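Local coordinates for protein acyl-coenzyme A oxidase 3 (Yarrowia lipolytica, PDB 5YS9) that oxidises acyl-CoA substrates to 2-trans-enoyl-CoAs with its FAD cofactor, passing the electrons to oxygen to give hydrogen peroxide in peroxisomal fatty acid beta-oxidation, at residues Q352-A364 with L582-E595. Sequence-based numbering, arbitrary orientation.
Sequences QRRLLPLLAFTYA and LINLANLFTLWSIE. With FAD (flavin-adenine dinucleotide), chain D.
Ala360 lies against the 582-595 helix where two helices of the acyl-CoA oxidase fold cross, one from the C-alpha1 domain, the other from the C-terminal helical region. The segment axes approach to 8.4 Å at -111°. The small side chain of Ala360 probably helps the helices come this close: its CB sits 3.5 Å from Leu585 O, with Leu585 CD2 and Phe589 CB beside it. Leu585 divides its branches, CD2 on Ala360 and CD1 over a face of the Tyr363 ring, 3.5 Å from the ring centroid, a CH-pi contact. Tyr363 OH is hydrogen-bonded to Tyr633 O. On the other flank Phe589, its CG anti to the backbone N (chi1 177°), turns its edge onto the Phe361 face in a T-shaped pair with planes at 69°. CE1 stands over the ring centre. Next along, Pro357 CB lies over the face of Trp592, 3.6 Å from the centroid of its five-membered ring. Packing thins at the partly exposed Leu358, whose CD2 comes only within 4.3 Å of Trp592 CH2. Beyond Trp592 the contact turns polar: extended Arg353 meets Glu595 end-on, and Asn620 of helix 609-628 also binds Arg353 NH2 and Thr616 of the same helix binds Glu595 OE2. The side chain of Arg354 leaves the contact, and its NH1 donates to the ribose O3B of FAD. Within the salt bridge, Arg353 NH1 donates to Glu595 OE1 at 2.8 Å, while NH2 meets the syn lone pair of OE2.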
# COMPACT_ATOMS: atom_id res chain seq x y z
N GLN A 352 -6.45 -9.50 -17.00
CA GLN A 352 -5.82 -8.66 -18.02
C GLN A 352 -5.97 -7.18 -17.69
O GLN A 352 -4.99 -6.46 -17.74
CB GLN A 352 -6.38 -8.96 -19.42
CG GLN A 352 -6.02 -10.37 -19.95
CD GLN A 352 -6.67 -10.71 -21.28
OE1 GLN A 352 -7.28 -9.84 -21.91
NE2 GLN A 352 -6.52 -11.97 -21.73
N ARG A 353 -7.16 -6.77 -17.28
CA ARG A 353 -7.43 -5.40 -16.84
C ARG A 353 -6.64 -4.98 -15.62
O ARG A 353 -6.28 -3.83 -15.48
CB ARG A 353 -8.91 -5.19 -16.60
CG ARG A 353 -9.71 -4.92 -17.85
CD ARG A 353 -11.18 -4.93 -17.54
NE ARG A 353 -11.96 -4.37 -18.63
CZ ARG A 353 -12.17 -3.09 -18.80
NH1 ARG A 353 -11.65 -2.21 -17.97
NH2 ARG A 353 -12.89 -2.68 -19.81
N ARG A 354 -6.45 -5.89 -14.69
CA ARG A 354 -5.63 -5.62 -13.52
C ARG A 354 -4.18 -5.33 -13.84
O ARG A 354 -3.59 -4.46 -13.24
CB ARG A 354 -5.69 -6.78 -12.54
CG ARG A 354 -7.06 -7.06 -11.98
CD ARG A 354 -6.96 -7.26 -10.48
NE ARG A 354 -7.08 -8.65 -10.11
CZ ARG A 354 -6.37 -9.24 -9.17
NH1 ARG A 354 -6.57 -10.51 -8.92
NH2 ARG A 354 -5.49 -8.56 -8.48
N LEU A 355 -3.59 -6.09 -14.75
CA LEU A 355 -2.16 -6.00 -14.98
C LEU A 355 -1.70 -5.33 -16.25
O LEU A 355 -0.70 -4.64 -16.26
CB LEU A 355 -1.53 -7.38 -14.89
CG LEU A 355 -1.69 -8.18 -13.61
CD1 LEU A 355 -1.01 -9.52 -13.77
CD2 LEU A 355 -1.14 -7.43 -12.42
N LEU A 356 -2.40 -5.53 -17.34
CA LEU A 356 -1.86 -5.05 -18.64
C LEU A 356 -1.78 -3.50 -18.76
O LEU A 356 -0.82 -3.01 -19.35
CB LEU A 356 -2.60 -5.67 -19.82
CG LEU A 356 -2.47 -7.19 -19.88
CD1 LEU A 356 -3.24 -7.71 -21.09
CD2 LEU A 356 -1.04 -7.70 -19.93
N PRO A 357 -2.74 -2.76 -18.16
CA PRO A 357 -2.65 -1.29 -18.15
C PRO A 357 -1.44 -0.80 -17.37
O PRO A 357 -0.82 0.20 -17.75
CB PRO A 357 -3.95 -0.87 -17.47
CG PRO A 357 -4.90 -1.97 -17.76
CD PRO A 357 -4.06 -3.22 -17.70
N LEU A 358 -1.08 -1.55 -16.33
CA LEU A 358 0.01 -1.19 -15.47
C LEU A 358 1.32 -1.50 -16.18
O LEU A 358 2.29 -0.78 -15.99
CB LEU A 358 -0.10 -1.90 -14.12
CG LEU A 358 -1.44 -1.66 -13.36
CD1 LEU A 358 -1.55 -2.39 -12.04
CD2 LEU A 358 -1.61 -0.19 -13.10
N LEU A 359 1.34 -2.56 -16.97
CA LEU A 359 2.45 -2.83 -17.89
C LEU A 359 2.56 -1.67 -18.86
O LEU A 359 3.63 -1.23 -19.14
CB LEU A 359 2.25 -4.16 -18.65
CG LEU A 359 3.23 -4.41 -19.81
CD1 LEU A 359 4.61 -4.75 -19.26
CD2 LEU A 359 2.78 -5.45 -20.85
N ALA A 360 1.44 -1.20 -19.37
CA ALA A 360 1.44 -0.04 -20.23
C ALA A 360 1.92 1.19 -19.47
O ALA A 360 2.70 1.97 -19.98
CB ALA A 360 0.07 0.17 -20.81
N PHE A 361 1.46 1.33 -18.24
CA PHE A 361 1.82 2.46 -17.41
C PHE A 361 3.32 2.49 -17.14
O PHE A 361 3.91 3.55 -17.12
CB PHE A 361 1.08 2.35 -16.08
CG PHE A 361 0.69 3.67 -15.50
CD1 PHE A 361 1.58 4.71 -15.45
CD2 PHE A 361 -0.57 3.85 -14.98
CE1 PHE A 361 1.22 5.91 -14.90
CE2 PHE A 361 -0.94 5.04 -14.43
CZ PHE A 361 -0.05 6.07 -14.40
N THR A 362 3.92 1.34 -16.90
CA THR A 362 5.35 1.31 -16.64
C THR A 362 6.19 1.75 -17.83
O THR A 362 7.13 2.48 -17.66
CB THR A 362 5.84 0.05 -15.88
OG1 THR A 362 7.01 -0.48 -16.50
CG2 THR A 362 4.78 -1.00 -15.80
N TYR A 363 5.81 1.34 -19.03
CA TYR A 363 6.50 1.79 -20.23
C TYR A 363 6.37 3.29 -20.36
O TYR A 363 7.31 3.97 -20.72
CB TYR A 363 5.87 1.17 -21.47
CG TYR A 363 6.48 -0.12 -21.95
CD1 TYR A 363 6.50 -1.25 -21.14
CD2 TYR A 363 7.01 -0.23 -23.22
CE1 TYR A 363 7.05 -2.43 -21.58
CE2 TYR A 363 7.55 -1.41 -23.66
CZ TYR A 363 7.57 -2.50 -22.84
OH TYR A 363 8.11 -3.68 -23.28
N ALA A 364 5.18 3.79 -20.05
CA ALA A 364 4.85 5.20 -20.12
C ALA A 364 5.67 6.04 -19.16
O ALA A 364 6.07 7.14 -19.47
CB ALA A 364 3.37 5.40 -19.87
N LEU A 582 3.87 -1.16 -29.63
CA LEU A 582 3.89 -0.01 -28.74
C LEU A 582 2.59 0.84 -28.79
O LEU A 582 2.08 1.26 -27.74
CB LEU A 582 5.10 0.84 -29.05
CG LEU A 582 6.48 0.25 -28.70
CD1 LEU A 582 7.55 1.19 -29.22
CD2 LEU A 582 6.64 0.09 -27.20
N ILE A 583 2.04 1.08 -29.98
CA ILE A 583 0.80 1.85 -30.11
C ILE A 583 -0.32 1.12 -29.38
O ILE A 583 -1.14 1.76 -28.72
CB ILE A 583 0.41 2.15 -31.60
CG1 ILE A 583 1.25 3.32 -32.12
CG2 ILE A 583 -1.04 2.58 -31.75
CD1 ILE A 583 1.45 3.26 -33.62
N ASN A 584 -0.33 -0.21 -29.53
CA ASN A 584 -1.25 -1.08 -28.82
C ASN A 584 -1.12 -0.86 -27.32
O ASN A 584 -2.11 -0.71 -26.65
CB ASN A 584 -0.95 -2.58 -29.15
CG ASN A 584 -1.63 -3.08 -30.43
OD1 ASN A 584 -1.26 -4.15 -30.88
ND2 ASN A 584 -2.61 -2.37 -30.97
N LEU A 585 0.10 -0.86 -26.80
CA LEU A 585 0.34 -0.52 -25.39
C LEU A 585 -0.18 0.86 -25.07
O LEU A 585 -0.93 1.02 -24.09
CB LEU A 585 1.84 -0.52 -25.03
CG LEU A 585 2.45 -1.72 -24.31
CD1 LEU A 585 3.81 -1.31 -23.74
CD2 LEU A 585 1.55 -2.26 -23.20
N ALA A 586 0.23 1.85 -25.89
CA ALA A 586 -0.11 3.27 -25.68
C ALA A 586 -1.63 3.50 -25.68
O ALA A 586 -2.18 4.16 -24.79
CB ALA A 586 0.57 4.15 -26.72
N ASN A 587 -2.31 2.89 -26.63
CA ASN A 587 -3.79 2.99 -26.69
C ASN A 587 -4.45 2.42 -25.49
O ASN A 587 -5.42 3.00 -25.02
CB ASN A 587 -4.35 2.33 -27.95
CG ASN A 587 -4.14 3.17 -29.19
OD1 ASN A 587 -3.39 4.16 -29.20
ND2 ASN A 587 -4.83 2.81 -30.24
N LEU A 588 -3.93 1.30 -24.98
CA LEU A 588 -4.46 0.67 -23.75
C LEU A 588 -4.26 1.62 -22.59
O LEU A 588 -5.21 1.96 -21.90
CB LEU A 588 -3.81 -0.69 -23.47
CG LEU A 588 -4.31 -1.48 -22.25
CD1 LEU A 588 -5.85 -1.62 -22.15
CD2 LEU A 588 -3.64 -2.84 -22.25
N PHE A 589 -3.04 2.14 -22.44
CA PHE A 589 -2.80 3.12 -21.40
C PHE A 589 -3.85 4.23 -21.47
O PHE A 589 -4.56 4.51 -20.49
CB PHE A 589 -1.38 3.70 -21.49
CG PHE A 589 -1.11 4.77 -20.49
CD1 PHE A 589 -1.16 4.49 -19.13
CD2 PHE A 589 -0.88 6.09 -20.90
CE1 PHE A 589 -0.96 5.51 -18.19
CE2 PHE A 589 -0.66 7.10 -19.96
CZ PHE A 589 -0.69 6.81 -18.61
N THR A 590 -3.98 4.81 -22.66
CA THR A 590 -4.68 6.04 -22.82
C THR A 590 -6.19 5.84 -22.67
O THR A 590 -6.89 6.65 -22.01
CB THR A 590 -4.29 6.72 -24.15
OG1 THR A 590 -2.89 7.05 -24.16
CG2 THR A 590 -5.10 7.98 -24.37
N LEU A 591 -6.70 4.76 -23.27
CA LEU A 591 -8.13 4.46 -23.18
C LEU A 591 -8.54 3.96 -21.80
O LEU A 591 -9.66 4.19 -21.34
CB LEU A 591 -8.47 3.45 -24.24
CG LEU A 591 -8.38 4.05 -25.66
CD1 LEU A 591 -8.15 3.00 -26.71
CD2 LEU A 591 -9.66 4.83 -25.98
N TRP A 592 -7.63 3.24 -21.14
CA TRP A 592 -7.86 2.78 -19.79
C TRP A 592 -7.97 4.03 -18.88
O TRP A 592 -8.94 4.16 -18.11
CB TRP A 592 -6.75 1.78 -19.35
CG TRP A 592 -6.76 1.49 -17.91
CD1 TRP A 592 -7.64 0.71 -17.24
CD2 TRP A 592 -5.86 2.01 -16.95
NE1 TRP A 592 -7.34 0.69 -15.92
CE2 TRP A 592 -6.25 1.49 -15.70
CE3 TRP A 592 -4.76 2.89 -17.01
CZ2 TRP A 592 -5.59 1.80 -14.49
CZ3 TRP A 592 -4.10 3.22 -15.80
CH2 TRP A 592 -4.52 2.67 -14.56
N SER A 593 -7.03 4.97 -19.04
CA SER A 593 -7.01 6.22 -18.29
C SER A 593 -8.29 7.03 -18.45
O SER A 593 -8.73 7.66 -17.50
CB SER A 593 -5.85 7.09 -18.73
OG SER A 593 -4.62 6.45 -18.52
N ILE A 594 -8.82 7.04 -19.66
CA ILE A 594 -10.10 7.66 -19.96
C ILE A 594 -11.22 6.94 -19.23
O ILE A 594 -12.09 7.56 -18.67
CB ILE A 594 -10.36 7.65 -21.48
CG1 ILE A 594 -9.41 8.62 -22.17
CG2 ILE A 594 -11.80 8.01 -21.80
CD1 ILE A 594 -9.35 8.48 -23.67
N GLU A 595 -11.17 5.63 -19.23
CA GLU A 595 -12.16 4.81 -18.56
C GLU A 595 -12.18 4.99 -17.05
O GLU A 595 -13.22 4.98 -16.44
CB GLU A 595 -11.97 3.36 -18.94
CG GLU A 595 -13.02 2.44 -18.37
CD GLU A 595 -12.70 1.01 -18.66
OE1 GLU A 595 -11.59 0.58 -18.35
OE2 GLU A 595 -13.56 0.31 -19.20
PA FAD D . -5.56 -17.85 -6.48
O1A FAD D . -6.86 -18.36 -5.99
O2A FAD D . -4.82 -18.55 -7.55
O5B FAD D . -5.67 -16.36 -6.99
C5B FAD D . -4.46 -15.74 -7.39
C4B FAD D . -4.80 -14.50 -8.18
O4B FAD D . -5.53 -14.88 -9.33
C3B FAD D . -5.70 -13.64 -7.33
O3B FAD D . -5.31 -12.29 -7.43
C2B FAD D . -7.06 -13.77 -7.96
O2B FAD D . -7.76 -12.54 -7.86
C1B FAD D . -6.75 -14.16 -9.39
N9A FAD D . -7.85 -15.05 -9.78
C8A FAD D . -8.02 -16.31 -9.37
N7A FAD D . -9.15 -16.82 -9.89
C5A FAD D . -9.73 -15.87 -10.63
C6A FAD D . -10.95 -15.74 -11.45
N6A FAD D . -11.81 -16.77 -11.60
N1A FAD D . -11.17 -14.57 -12.06
C2A FAD D . -10.32 -13.54 -11.93
N3A FAD D . -9.20 -13.58 -11.20
C4A FAD D . -8.87 -14.70 -10.55
N1 FAD D . -4.90 -21.46 4.07
C2 FAD D . -5.27 -22.41 4.94
O2 FAD D . -5.95 -23.34 4.54
N3 FAD D . -4.95 -22.37 6.23
C4 FAD D . -4.23 -21.40 6.74
O4 FAD D . -3.94 -21.40 7.93
C4X FAD D . -3.78 -20.32 5.86
N5 FAD D . -3.05 -19.30 6.31
C5X FAD D . -2.64 -18.34 5.49
C6 FAD D . -1.87 -17.32 6.00
C7 FAD D . -1.44 -16.31 5.17
C7M FAD D . -0.61 -15.20 5.72
C8 FAD D . -1.80 -16.34 3.73
C8M FAD D . -1.33 -15.26 2.82
C9 FAD D . -2.57 -17.36 3.23
C9A FAD D . -3.00 -18.37 4.05
N10 FAD D . -3.79 -19.42 3.55
C10 FAD D . -4.17 -20.41 4.45
C1' FAD D . -4.17 -19.52 2.14
C2' FAD D . -5.12 -18.42 1.65
O2' FAD D . -6.46 -18.73 2.02
C3' FAD D . -5.01 -18.27 0.13
O3' FAD D . -3.88 -17.48 -0.14
C4' FAD D . -6.20 -17.60 -0.54
O4' FAD D . -7.39 -18.05 0.08
C5' FAD D . -6.33 -17.96 -2.01
O5' FAD D . -5.44 -17.29 -2.89
P FAD D . -4.49 -18.13 -3.85
O1P FAD D . -3.08 -17.94 -3.45
O2P FAD D . -5.03 -19.51 -3.92
O3P FAD D . -4.58 -17.45 -5.28